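PDB 1T06: hypothetical protein from Bacillus cereus, which is of unknown function but belongs to the AlkD-like family of DNA alkylation repair proteins and may act on alkylated bases in DNA. Local coordinates for residues Met1-Val6 / Gln50-Glu55; Trp85-Tyr90 / Glu122-Ala127; Val99-Ser104 / Tyr132-Gly137. All coordinates share one frame; numbering follows the deposited sequence.

Contact 1: Met1-Val6 / Gln50-Glu55; sequences MDFKTV and QELAEE
The carboxylate of Glu-55 lies over one face of the Phe-3 ring. The two planes are only 21° apart, so acid and ring stack instead of meeting edge-on. OE2 of Glu-55 sits 3.3 Å above the ring plane, displaced toward the rim, and comes within 3.4 Å of Phe-3 CG. The chain of Glu-55 runs straight out beyond CG, which carries its acid across to helix 3-13, while the aliphatic CB approaches Phe-3 CD1. With CG of Phe-3 trans to the main-chain nitrogen (chi1 -179°), the ring turns its face to this acid and also reaches Thr-59 and Leu-56. Leu-52 CD1 lies near the ring plane but touches the base of the side chain, 3.5 Å from Phe-3 N and 3.8 Å from Phe-3 CB, wedged against the first turn of helix 3-13, while CD2 looks toward Val-6 CG2 at a looser 4.4 Å. That first turn is held by a capping box. Thr-5 N donates to Asp-2 OD1 almost linearly (178°, 3.0 Å), and Asp-2 N returns the bond to Thr-5 OG1. No hydrogen bond joins residues 1-6 to residues 50-55, so van der Waals packing carries the contact. A carboxylate over an aromatic face is probably somewhat disfavoured by the ring's electrons, though the nearby amino-terminal end of helix 3-13 may partly offset its charge.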
ATOM      1  N   MET A   1      24.363  -9.328 -17.521  1.00 42.83           N
ATOM      2  CA  MET A   1      24.215  -8.120 -16.651  1.00 42.94           C
ATOM      3  C   MET A   1      25.285  -8.073 -15.557  1.00 41.53           C
ATOM      4  O   MET A   1      25.376  -8.969 -14.714  1.00 42.21           O
ATOM      5  CB  MET A   1      22.827  -8.096 -15.994  1.00 44.41           C
ATOM      6  CG  MET A   1      21.654  -7.894 -16.955  1.00 46.19           C
ATOM      7  SD  MET A   1      21.414  -6.181 -17.473  1.00 45.72           S
ATOM      8  CE  MET A   1      22.332  -6.152 -19.013  1.00 47.77           C
ATOM      9  N   ASP A   2      26.098  -7.022 -15.584  1.00 38.69           N
ATOM     10  CA  ASP A   2      27.151  -6.832 -14.597  1.00 34.77           C
ATOM     11  C   ASP A   2      27.111  -5.383 -14.121  1.00 32.10           C
ATOM     12  O   ASP A   2      26.213  -4.624 -14.487  1.00 29.51           O
ATOM     13  CB  ASP A   2      28.513  -7.130 -15.217  1.00 35.47           C
ATOM     14  CG  ASP A   2      28.708  -6.437 -16.557  1.00 36.29           C
ATOM     15  OD1 ASP A   2      28.102  -5.364 -16.774  1.00 35.96           O
ATOM     16  OD2 ASP A   2      29.479  -6.964 -17.390  1.00 37.99           O
ATOM     17  N   PHE A   3      28.090  -5.006 -13.310  1.00 30.19           N
ATOM     18  CA  PHE A   3      28.166  -3.652 -12.784  1.00 28.40           C
ATOM     19  C   PHE A   3      28.076  -2.605 -13.889  1.00 28.78           C
ATOM     20  O   PHE A   3      27.293  -1.657 -13.801  1.00 28.24           O
ATOM     21  CB  PHE A   3      29.480  -3.459 -12.037  1.00 27.23           C
ATOM     22  CG  PHE A   3      29.642  -2.094 -11.442  1.00 26.18           C
ATOM     23  CD1 PHE A   3      28.875  -1.702 -10.354  1.00 26.39           C
ATOM     24  CD2 PHE A   3      30.574  -1.205 -11.959  1.00 27.52           C
ATOM     25  CE1 PHE A   3      29.038  -0.441  -9.782  1.00 26.91           C
ATOM     26  CE2 PHE A   3      30.747   0.065 -11.396  1.00 28.02           C
ATOM     27  CZ  PHE A   3      29.976   0.446 -10.303  1.00 26.21           C
ATOM     28  N   LYS A   4      28.883  -2.789 -14.927  1.00 28.55           N
ATOM     29  CA  LYS A   4      28.926  -1.853 -16.035  1.00 29.62           C
ATOM     30  C   LYS A   4      27.575  -1.582 -16.676  1.00 29.91           C
ATOM     31  O   LYS A   4      27.150  -0.428 -16.776  1.00 30.02           O
ATOM     32  CB  LYS A   4      29.903  -2.348 -17.103  1.00 31.21           C
ATOM     33  CG  LYS A   4      29.967  -1.465 -18.341  1.00 31.07           C
ATOM     34  CD  LYS A   4      30.921  -2.040 -19.373  1.00 32.54           C
ATOM     35  CE  LYS A   4      30.805  -1.309 -20.695  1.00 34.88           C
ATOM     36  NZ  LYS A   4      31.023   0.158 -20.529  1.00 36.10           N
ATOM     37  N   THR A   5      26.901  -2.643 -17.110  1.00 29.42           N
ATOM     38  CA  THR A   5      25.609  -2.496 -17.772  1.00 30.30           C
ATOM     39  C   THR A   5      24.515  -1.980 -16.839  1.00 28.46           C
ATOM     40  O   THR A   5      23.635  -1.227 -17.259  1.00 27.31           O
ATOM     41  CB  THR A   5      25.175  -3.833 -18.413  1.00 33.08           C
ATOM     42  OG1 THR A   5      25.085  -4.841 -17.402  1.00 36.97           O
ATOM     43  CG2 THR A   5      26.202  -4.281 -19.453  1.00 33.07           C
ATOM     44  N   VAL A   6      24.575  -2.382 -15.574  1.00 28.08           N
ATOM     45  CA  VAL A   6      23.598  -1.935 -14.588  1.00 28.13           C
ATOM     46  C   VAL A   6      23.726  -0.430 -14.374  1.00 27.94           C
ATOM     47  O   VAL A   6      22.726   0.292 -14.399  1.00 27.80           O
ATOM     48  CB  VAL A   6      23.791  -2.648 -13.230  1.00 28.65           C
ATOM     49  CG1 VAL A   6      22.922  -1.986 -12.158  1.00 27.68           C
ATOM     50  CG2 VAL A   6      23.429  -4.117 -13.364  1.00 28.58           C
ATOM     51  N   GLN A  50      25.730 -10.850  -4.196  1.00 30.23           N
ATOM     52  CA  GLN A  50      26.255  -9.990  -3.144  1.00 28.35           C
ATOM     53  C   GLN A  50      27.469  -9.185  -3.611  1.00 27.99           C
ATOM     54  O   GLN A  50      27.667  -8.045  -3.188  1.00 26.62           O
ATOM     55  CB  GLN A  50      26.609 -10.837  -1.917  1.00 27.52           C
ATOM     56  CG  GLN A  50      26.951 -10.045  -0.666  1.00 26.09           C
ATOM     57  CD  GLN A  50      25.850  -9.094  -0.263  1.00 27.83           C
ATOM     58  OE1 GLN A  50      24.666  -9.394  -0.414  1.00 27.71           O
ATOM     59  NE2 GLN A  50      26.233  -7.940   0.270  1.00 28.22           N
ATOM     60  N   GLU A  51      28.280  -9.765  -4.487  1.00 27.98           N
ATOM     61  CA  GLU A  51      29.449  -9.045  -4.982  1.00 29.81           C
ATOM     62  C   GLU A  51      28.990  -7.813  -5.758  1.00 27.75           C
ATOM     63  O   GLU A  51      29.483  -6.705  -5.527  1.00 25.46           O
ATOM     64  CB  GLU A  51      30.311  -9.942  -5.881  1.00 34.17           C
ATOM     65  CG  GLU A  51      31.013 -11.086  -5.154  1.00 40.56           C
ATOM     66  CD  GLU A  51      30.041 -11.998  -4.399  1.00 44.92           C
ATOM     67  OE1 GLU A  51      29.076 -12.508  -5.020  1.00 45.50           O
ATOM     68  OE2 GLU A  51      30.249 -12.207  -3.180  1.00 47.34           O
ATOM     69  N   LEU A  52      28.042  -8.007  -6.672  1.00 26.09           N
ATOM     70  CA  LEU A  52      27.517  -6.899  -7.462  1.00 25.48           C
ATOM     71  C   LEU A  52      26.881  -5.868  -6.534  1.00 24.80           C
ATOM     72  O   LEU A  52      27.125  -4.669  -6.659  1.00 26.39           O
ATOM     73  CB  LEU A  52      26.477  -7.396  -8.472  1.00 25.24           C
ATOM     74  CG  LEU A  52      25.836  -6.334  -9.377  1.00 26.04           C
ATOM     75  CD1 LEU A  52      26.911  -5.494 -10.057  1.00 25.92           C
ATOM     76  CD2 LEU A  52      24.967  -7.016 -10.420  1.00 25.53           C
ATOM     77  N   ALA A  53      26.074  -6.340  -5.593  1.00 22.98           N
ATOM     78  CA  ALA A  53      25.423  -5.445  -4.654  1.00 22.39           C
ATOM     79  C   ALA A  53      26.465  -4.575  -3.950  1.00 22.00           C
ATOM     80  O   ALA A  53      26.310  -3.358  -3.881  1.00 22.24           O
ATOM     81  CB  ALA A  53      24.621  -6.247  -3.635  1.00 20.90           C
ATOM     82  N   GLU A  54      27.527  -5.195  -3.437  1.00 22.57           N
ATOM     83  CA  GLU A  54      28.580  -4.450  -2.741  1.00 22.94           C
ATOM     84  C   GLU A  54      29.157  -3.352  -3.627  1.00 22.42           C
ATOM     85  O   GLU A  54      29.310  -2.209  -3.204  1.00 19.92           O
ATOM     86  CB  GLU A  54      29.716  -5.387  -2.316  1.00 23.62           C
ATOM     87  CG  GLU A  54      29.348  -6.425  -1.256  1.00 27.09           C
ATOM     88  CD  GLU A  54      28.993  -5.814   0.100  1.00 28.79           C
ATOM     89  OE1 GLU A  54      29.286  -4.613   0.313  1.00 27.06           O
ATOM     90  OE2 GLU A  54      28.431  -6.544   0.955  1.00 26.36           O
ATOM     91  N   GLU A  55      29.480  -3.716  -4.862  1.00 23.08           N
ATOM     92  CA  GLU A  55      30.060  -2.786  -5.825  1.00 23.87           C
ATOM     93  C   GLU A  55      29.138  -1.592  -6.033  1.00 22.42           C
ATOM     94  O   GLU A  55      29.573  -0.444  -5.969  1.00 23.16           O
ATOM     95  CB  GLU A  55      30.286  -3.495  -7.163  1.00 26.07           C
ATOM     96  CG  GLU A  55      31.645  -3.253  -7.784  1.00 31.98           C
ATOM     97  CD  GLU A  55      31.765  -3.871  -9.170  1.00 36.14           C
ATOM     98  OE1 GLU A  55      31.172  -4.955  -9.399  1.00 37.65           O
ATOM     99  OE2 GLU A  55      32.459  -3.277 -10.026  1.00 38.63           O
TER

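Contact 2: Trp85-Tyr90 / Glu122-Ala127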
ATOM      1  N   TRP A  85      27.006  -1.172   5.684  1.00 25.06           N
ATOM      2  CA  TRP A  85      25.931  -0.590   4.893  1.00 23.15           C
ATOM      3  C   TRP A  85      25.259   0.572   5.603  1.00 23.63           C
ATOM      4  O   TRP A  85      25.094   1.655   5.031  1.00 22.99           O
ATOM      5  CB  TRP A  85      24.899  -1.663   4.558  1.00 22.40           C
ATOM      6  CG  TRP A  85      25.309  -2.505   3.406  1.00 23.23           C
ATOM      7  CD1 TRP A  85      26.554  -3.009   3.167  1.00 23.86           C
ATOM      8  CD2 TRP A  85      24.490  -2.913   2.306  1.00 23.96           C
ATOM      9  NE1 TRP A  85      26.565  -3.703   1.981  1.00 25.24           N
ATOM     10  CE2 TRP A  85      25.311  -3.661   1.430  1.00 24.11           C
ATOM     11  CE3 TRP A  85      23.144  -2.720   1.972  1.00 24.08           C
ATOM     12  CZ2 TRP A  85      24.830  -4.218   0.237  1.00 24.34           C
ATOM     13  CZ3 TRP A  85      22.662  -3.276   0.780  1.00 25.49           C
ATOM     14  CH2 TRP A  85      23.505  -4.014  -0.070  1.00 23.69           C
ATOM     15  N   ILE A  86      24.875   0.353   6.857  1.00 23.24           N
ATOM     16  CA  ILE A  86      24.212   1.401   7.609  1.00 24.16           C
ATOM     17  C   ILE A  86      25.141   2.596   7.786  1.00 23.99           C
ATOM     18  O   ILE A  86      24.682   3.733   7.815  1.00 25.41           O
ATOM     19  CB  ILE A  86      23.701   0.891   8.988  1.00 23.76           C
ATOM     20  CG1 ILE A  86      22.673   1.875   9.553  1.00 24.54           C
ATOM     21  CG2 ILE A  86      24.849   0.734   9.962  1.00 24.04           C
ATOM     22  CD1 ILE A  86      21.470   2.091   8.642  1.00 24.09           C
ATOM     23  N   ASP A  87      26.444   2.354   7.889  1.00 24.63           N
ATOM     24  CA  ASP A  87      27.374   3.470   8.035  1.00 26.60           C
ATOM     25  C   ASP A  87      27.411   4.305   6.750  1.00 26.94           C
ATOM     26  O   ASP A  87      27.835   5.459   6.763  1.00 27.75           O
ATOM     27  CB  ASP A  87      28.789   2.976   8.369  1.00 30.01           C
ATOM     28  CG  ASP A  87      28.924   2.473   9.815  1.00 33.64           C
ATOM     29  OD1 ASP A  87      28.072   2.810  10.677  1.00 34.54           O
ATOM     30  OD2 ASP A  87      29.910   1.747  10.090  1.00 34.92           O
ATOM     31  N   GLY A  88      26.959   3.719   5.643  1.00 26.87           N
ATOM     32  CA  GLY A  88      26.946   4.429   4.373  1.00 24.86           C
ATOM     33  C   GLY A  88      25.579   4.985   3.999  1.00 24.55           C
ATOM     34  O   GLY A  88      25.415   5.615   2.949  1.00 23.77           O
ATOM     35  N   ALA A  89      24.591   4.740   4.857  1.00 24.29           N
ATOM     36  CA  ALA A  89      23.235   5.227   4.633  1.00 24.56           C
ATOM     37  C   ALA A  89      23.190   6.654   5.169  1.00 23.82           C
ATOM     38  O   ALA A  89      22.802   6.882   6.318  1.00 24.85           O
ATOM     39  CB  ALA A  89      22.241   4.344   5.380  1.00 23.88           C
ATOM     40  N   TYR A  90      23.579   7.611   4.330  1.00 23.74           N
ATOM     41  CA  TYR A  90      23.643   9.018   4.737  1.00 23.00           C
ATOM     42  C   TYR A  90      22.326   9.771   4.967  1.00 24.04           C
ATOM     43  O   TYR A  90      22.330  10.843   5.578  1.00 23.69           O
ATOM     44  CB  TYR A  90      24.559   9.797   3.779  1.00 21.18           C
ATOM     45  CG  TYR A  90      24.066   9.938   2.360  1.00 21.53           C
ATOM     46  CD1 TYR A  90      23.255  11.010   1.991  1.00 20.73           C
ATOM     47  CD2 TYR A  90      24.420   9.002   1.378  1.00 21.16           C
ATOM     48  CE1 TYR A  90      22.807  11.153   0.684  1.00 20.92           C
ATOM     49  CE2 TYR A  90      23.975   9.134   0.067  1.00 20.24           C
ATOM     50  CZ  TYR A  90      23.167  10.215  -0.272  1.00 20.71           C
ATOM     51  OH  TYR A  90      22.710  10.362  -1.562  1.00 20.83           O
ATOM     52  N   GLU A 122      20.530   8.652  15.201  1.00 27.58           N
ATOM     53  CA  GLU A 122      19.295   8.894  14.456  1.00 26.55           C
ATOM     54  C   GLU A 122      18.974   7.930  13.316  1.00 26.42           C
ATOM     55  O   GLU A 122      17.927   7.276  13.330  1.00 26.04           O
ATOM     56  CB  GLU A 122      19.280  10.332  13.921  1.00 26.99           C
ATOM     57  CG  GLU A 122      18.201  10.603  12.882  1.00 28.30           C
ATOM     58  CD  GLU A 122      17.982  12.081  12.637  1.00 30.73           C
ATOM     59  OE1 GLU A 122      18.870  12.881  12.994  1.00 32.53           O
ATOM     60  OE2 GLU A 122      16.925  12.445  12.079  1.00 31.29           O
ATOM     61  N   LEU A 123      19.860   7.849  12.329  1.00 25.82           N
ATOM     62  CA  LEU A 123      19.617   6.978  11.187  1.00 26.77           C
ATOM     63  C   LEU A 123      19.673   5.498  11.536  1.00 26.42           C
ATOM     64  O   LEU A 123      18.888   4.709  11.013  1.00 27.36           O
ATOM     65  CB  LEU A 123      20.591   7.304  10.049  1.00 27.70           C
ATOM     66  CG  LEU A 123      20.302   8.607   9.288  1.00 28.85           C
ATOM     67  CD1 LEU A 123      18.921   8.539   8.670  1.00 29.41           C
ATOM     68  CD2 LEU A 123      20.381   9.796  10.233  1.00 31.77           C
ATOM     69  N   LYS A 124      20.589   5.109  12.415  1.00 26.02           N
ATOM     70  CA  LYS A 124      20.661   3.707  12.811  1.00 24.49           C
ATOM     71  C   LYS A 124      19.363   3.329  13.502  1.00 23.90           C
ATOM     72  O   LYS A 124      18.796   2.271  13.222  1.00 21.80           O
ATOM     73  CB  LYS A 124      21.824   3.451  13.772  1.00 27.29           C
ATOM     74  CG  LYS A 124      23.159   3.161  13.117  1.00 29.51           C
ATOM     75  CD  LYS A 124      24.164   2.740  14.181  1.00 33.45           C
ATOM     76  CE  LYS A 124      25.549   2.561  13.598  1.00 37.12           C
ATOM     77  NZ  LYS A 124      26.528   2.153  14.648  1.00 40.29           N
ATOM     78  N   MET A 125      18.900   4.193  14.412  1.00 22.55           N
ATOM     79  CA  MET A 125      17.661   3.936  15.144  1.00 22.63           C
ATOM     80  C   MET A 125      16.479   3.884  14.171  1.00 23.43           C
ATOM     81  O   MET A 125      15.596   3.027  14.291  1.00 24.43           O
ATOM     82  CB  MET A 125      17.431   5.008  16.226  1.00 19.20           C
ATOM     83  CG  MET A 125      18.442   4.946  17.384  1.00 17.11           C
ATOM     84  SD  MET A 125      18.028   5.945  18.867  1.00 12.42           S
ATOM     85  CE  MET A 125      18.107   7.547  18.173  1.00 12.38           C
ATOM     86  N   SER A 126      16.482   4.786  13.196  1.00 22.54           N
ATOM     87  CA  SER A 126      15.422   4.841  12.193  1.00 21.73           C
ATOM     88  C   SER A 126      15.379   3.531  11.401  1.00 22.92           C
ATOM     89  O   SER A 126      14.304   2.978  11.139  1.00 22.45           O
ATOM     90  CB  SER A 126      15.662   6.021  11.244  1.00 21.11           C
ATOM     91  OG  SER A 126      14.614   6.158  10.300  1.00 20.92           O
ATOM     92  N   ALA A 127      16.553   3.032  11.028  1.00 21.71           N
ATOM     93  CA  ALA A 127      16.633   1.787  10.279  1.00 22.38           C
ATOM     94  C   ALA A 127      16.122   0.630  11.130  1.00 22.06           C
ATOM     95  O   ALA A 127      15.481  -0.289  10.618  1.00 21.57           O
ATOM     96  CB  ALA A 127      18.063   1.530   9.862  1.00 23.22           C
TER
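The carbonyl oxygen of Trp-85, just before the Ile-86 that packs on Lys-124 and Ala-127, is gripped twice: by Gly-88 N at 2.8 Å and by the hydroxyl of Tyr-57. The first bond belongs to the closing turn of helix 79-87, whose last residues face the start of helix 122-138. Ile-86 bridges the two helices. Its CG1 branch is trans to the main-chain nitrogen (chi1 -163°), which sends CD1 forward to the methyl of Ala-127 at 3.7 Å. On the way CG1 passes Lys-124 CG at 3.8 Å, the two chains slanting across one another, and CG2 lies near Lys-124 CE. Extended to its end, the lysine lays its hydrocarbon over the isoleucine while its amine travels toward Asp-87. There OD1 of Asp-87 remains 4.3 Å from Lys-124 NZ, beyond a salt bridge. Farther along, Leu-123 CG approaches the carbonyl oxygen of Ala-89, the centre of an inverse gamma turn. Trp-116 of helix 109-118 touches Ile-86, Lys-124 and Ala-127 alike. The chemistry is thus chiefly apolar: lysine serves through its methylenes, and the opposite charges probably add a modest long-range attraction.

Contact 3: Val99-Ser104 / Tyr132-Gly137; sequences VAVTLS and YCWLLG
Trp-134 meets helix 92-103 first, laying its pyrrole side against Ala-100 and Val-101. The CG1 methyl of Val-101 stands over a face of the indole, 3.3 Å from Trp-134 NE1 and 3.4 Å from CD1, which is tight packing. The main-chain carbon of Ala-100 comes instead at the ring's edge, in its plane, 3.7 Å from Trp-134 CD1. The indole is directed this way because CG of Trp-134 is trans to its own carbonyl carbon (chi1 -49°), and its N-H is satisfied by the carbonyl oxygen of Asp-96, one turn back from Ala-100. Nearer the backbone, Trp-134 CB rests on Ser-104 CB at 3.7 Å. Leu-135 follows and reaches Ser-104: its CD2 methyl lies 3.4 Å from Ser-104 O, a methyl packed against a carbonyl oxygen. Ser-104 and Leu-135 also bring the two backbones closest, with CA atoms 5.5 Å apart. Around this buried joint between helices 92-103 and 122-138, Tyr-232 meets the indole edge-to-face, Asn-173 of helix 165-181 touches Trp-134 and Cys-133, and helices 79-87 and 109-118 pack against Val-99 and Leu-103.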
ATOM      1  N   VAL A  99      18.631  -0.352   3.529  1.00 19.08           N
ATOM      2  CA  VAL A  99      19.318  -1.194   4.506  1.00 20.74           C
ATOM      3  C   VAL A  99      18.367  -1.996   5.386  1.00 20.88           C
ATOM      4  O   VAL A  99      18.552  -3.198   5.568  1.00 22.05           O
ATOM      5  CB  VAL A  99      20.236  -0.358   5.432  1.00 21.09           C
ATOM      6  CG1 VAL A  99      20.895  -1.265   6.470  1.00 19.86           C
ATOM      7  CG2 VAL A  99      21.288   0.360   4.608  1.00 21.89           C
ATOM      8  N   ALA A 100      17.355  -1.324   5.930  1.00 20.35           N
ATOM      9  CA  ALA A 100      16.385  -1.967   6.813  1.00 18.53           C
ATOM     10  C   ALA A 100      15.547  -3.040   6.110  1.00 19.23           C
ATOM     11  O   ALA A 100      15.239  -4.077   6.707  1.00 17.64           O
ATOM     12  CB  ALA A 100      15.470  -0.909   7.448  1.00 17.00           C
ATOM     13  N   VAL A 101      15.172  -2.803   4.854  1.00 18.64           N
ATOM     14  CA  VAL A 101      14.380  -3.804   4.150  1.00 20.90           C
ATOM     15  C   VAL A 101      15.246  -5.028   3.889  1.00 20.58           C
ATOM     16  O   VAL A 101      14.774  -6.155   4.022  1.00 21.06           O
ATOM     17  CB  VAL A 101      13.774  -3.269   2.816  1.00 22.17           C
ATOM     18  CG1 VAL A 101      12.864  -2.079   3.095  1.00 21.66           C
ATOM     19  CG2 VAL A 101      14.864  -2.866   1.869  1.00 29.28           C
ATOM     20  N   THR A 102      16.515  -4.812   3.542  1.00 20.39           N
ATOM     21  CA  THR A 102      17.433  -5.928   3.296  1.00 20.75           C
ATOM     22  C   THR A 102      17.670  -6.705   4.596  1.00 21.02           C
ATOM     23  O   THR A 102      17.633  -7.935   4.616  1.00 20.60           O
ATOM     24  CB  THR A 102      18.781  -5.426   2.715  1.00 20.24           C
ATOM     25  OG1 THR A 102      18.578  -4.981   1.367  1.00 21.49           O
ATOM     26  CG2 THR A 102      19.823  -6.535   2.704  1.00 21.51           C
ATOM     27  N   LEU A 103      17.892  -5.981   5.685  1.00 21.36           N
ATOM     28  CA  LEU A 103      18.111  -6.599   6.987  1.00 22.24           C
ATOM     29  C   LEU A 103      16.905  -7.434   7.410  1.00 23.37           C
ATOM     30  O   LEU A 103      17.054  -8.482   8.042  1.00 24.03           O
ATOM     31  CB  LEU A 103      18.364  -5.516   8.050  1.00 20.95           C
ATOM     32  CG  LEU A 103      18.540  -6.029   9.479  1.00 19.75           C
ATOM     33  CD1 LEU A 103      19.739  -6.940   9.517  1.00 19.40           C
ATOM     34  CD2 LEU A 103      18.727  -4.874  10.449  1.00 21.13           C
ATOM     35  N   SER A 104      15.707  -6.967   7.063  1.00 23.46           N
ATOM     36  CA  SER A 104      14.487  -7.677   7.447  1.00 26.46           C
ATOM     37  C   SER A 104      14.433  -9.082   6.869  1.00 28.04           C
ATOM     38  O   SER A 104      13.647  -9.910   7.326  1.00 28.34           O
ATOM     39  CB  SER A 104      13.229  -6.892   7.021  1.00 23.98           C
ATOM     40  OG  SER A 104      13.011  -6.929   5.622  1.00 20.51           O
ATOM     41  N   TYR A 132      11.746  -3.392  11.971  1.00 20.89           N
ATOM     42  CA  TYR A 132      10.629  -4.056  12.635  1.00 21.76           C
ATOM     43  C   TYR A 132       9.319  -3.936  11.858  1.00 21.80           C
ATOM     44  O   TYR A 132       8.497  -4.854  11.871  1.00 21.66           O
ATOM     45  CB  TYR A 132      10.433  -3.515  14.052  1.00 22.84           C
ATOM     46  CG  TYR A 132      11.189  -4.315  15.081  1.00 24.14           C
ATOM     47  CD1 TYR A 132      12.491  -3.976  15.438  1.00 26.52           C
ATOM     48  CD2 TYR A 132      10.620  -5.447  15.666  1.00 25.32           C
ATOM     49  CE1 TYR A 132      13.211  -4.746  16.357  1.00 27.20           C
ATOM     50  CE2 TYR A 132      11.326  -6.224  16.580  1.00 25.82           C
ATOM     51  CZ  TYR A 132      12.619  -5.869  16.921  1.00 26.03           C
ATOM     52  OH  TYR A 132      13.324  -6.630  17.821  1.00 27.16           O
ATOM     53  N   CYS A 133       9.123  -2.807  11.182  1.00 21.63           N
ATOM     54  CA  CYS A 133       7.913  -2.593  10.394  1.00 21.31           C
ATOM     55  C   CYS A 133       7.845  -3.589   9.245  1.00 20.70           C
ATOM     56  O   CYS A 133       6.793  -4.159   8.964  1.00 21.24           O
ATOM     57  CB  CYS A 133       7.881  -1.167   9.832  1.00 21.72           C
ATOM     58  SG  CYS A 133       7.683   0.121  11.088  1.00 21.56           S
ATOM     59  N   TRP A 134       8.977  -3.797   8.587  1.00 20.26           N
ATOM     60  CA  TRP A 134       9.053  -4.720   7.461  1.00 19.73           C
ATOM     61  C   TRP A 134       8.921  -6.157   7.951  1.00 19.73           C
ATOM     62  O   TRP A 134       8.272  -6.982   7.308  1.00 19.26           O
ATOM     63  CB  TRP A 134      10.385  -4.525   6.737  1.00 19.59           C
ATOM     64  CG  TRP A 134      10.693  -3.071   6.417  1.00 19.02           C
ATOM     65  CD1 TRP A 134      11.932  -2.496   6.347  1.00 18.39           C
ATOM     66  CD2 TRP A 134       9.749  -2.020   6.136  1.00 18.98           C
ATOM     67  NE1 TRP A 134      11.820  -1.161   6.043  1.00 17.72           N
ATOM     68  CE2 TRP A 134      10.494  -0.841   5.909  1.00 19.36           C
ATOM     69  CE3 TRP A 134       8.348  -1.961   6.054  1.00 19.04           C
ATOM     70  CZ2 TRP A 134       9.883   0.392   5.604  1.00 19.33           C
ATOM     71  CZ3 TRP A 134       7.738  -0.731   5.751  1.00 18.72           C
ATOM     72  CH2 TRP A 134       8.509   0.424   5.532  1.00 19.08           C
ATOM     73  N   LEU A 135       9.538  -6.445   9.096  1.00 19.86           N
ATOM     74  CA  LEU A 135       9.485  -7.783   9.688  1.00 20.51           C
ATOM     75  C   LEU A 135       8.047  -8.205   9.968  1.00 20.49           C
ATOM     76  O   LEU A 135       7.656  -9.344   9.699  1.00 21.22           O
ATOM     77  CB  LEU A 135      10.283  -7.827  11.001  1.00 18.14           C
ATOM     78  CG  LEU A 135      11.803  -8.015  10.950  1.00 16.98           C
ATOM     79  CD1 LEU A 135      12.341  -7.960  12.366  1.00 17.90           C
ATOM     80  CD2 LEU A 135      12.158  -9.347  10.289  1.00 16.48           C
ATOM     81  N   LEU A 136       7.269  -7.277  10.513  1.00 20.38           N
ATOM     82  CA  LEU A 136       5.881  -7.546  10.838  1.00 20.44           C
ATOM     83  C   LEU A 136       5.059  -7.837   9.592  1.00 21.11           C
ATOM     84  O   LEU A 136       3.954  -8.370   9.683  1.00 22.87           O
ATOM     85  CB  LEU A 136       5.291  -6.375  11.618  1.00 20.55           C
ATOM     86  CG  LEU A 136       5.877  -6.240  13.028  1.00 20.96           C
ATOM     87  CD1 LEU A 136       5.468  -4.919  13.636  1.00 21.83           C
ATOM     88  CD2 LEU A 136       5.400  -7.394  13.890  1.00 20.54           C
ATOM     89  N   GLY A 137       5.601  -7.499   8.428  1.00 21.42           N
ATOM     90  CA  GLY A 137       4.901  -7.768   7.184  1.00 20.67           C
ATOM     91  C   GLY A 137       5.411  -9.062   6.565  1.00 22.15           C
ATOM     92  O   GLY A 137       4.678  -9.753   5.868  1.00 22.42           O
TER

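In the fold
The three contacts illustrate how a helical fold, probably of the AlkD-like kind given the family, is assembled by helices packing on others that are not their immediate neighbours in the chain. Contacts 2 and 3 share helix 122-138 and have centres about 13 Å apart; their segments alternate along the chain, and Ala-127 O meets Ala-100 CB at 3.2 Å, while Ile-86 CD1 lies 4.0 Å from Val-99 CG1. Contact 1 sits toward the amino-terminal end, its centre about 22 Å from that of contact 2 and 23 Å from that of contact 3. It still touches contact 2, where Glu-54 OE1 lies 3.3 Å from Trp-85 NE1, whereas its nearest atoms stay about 6 Å from contact 3.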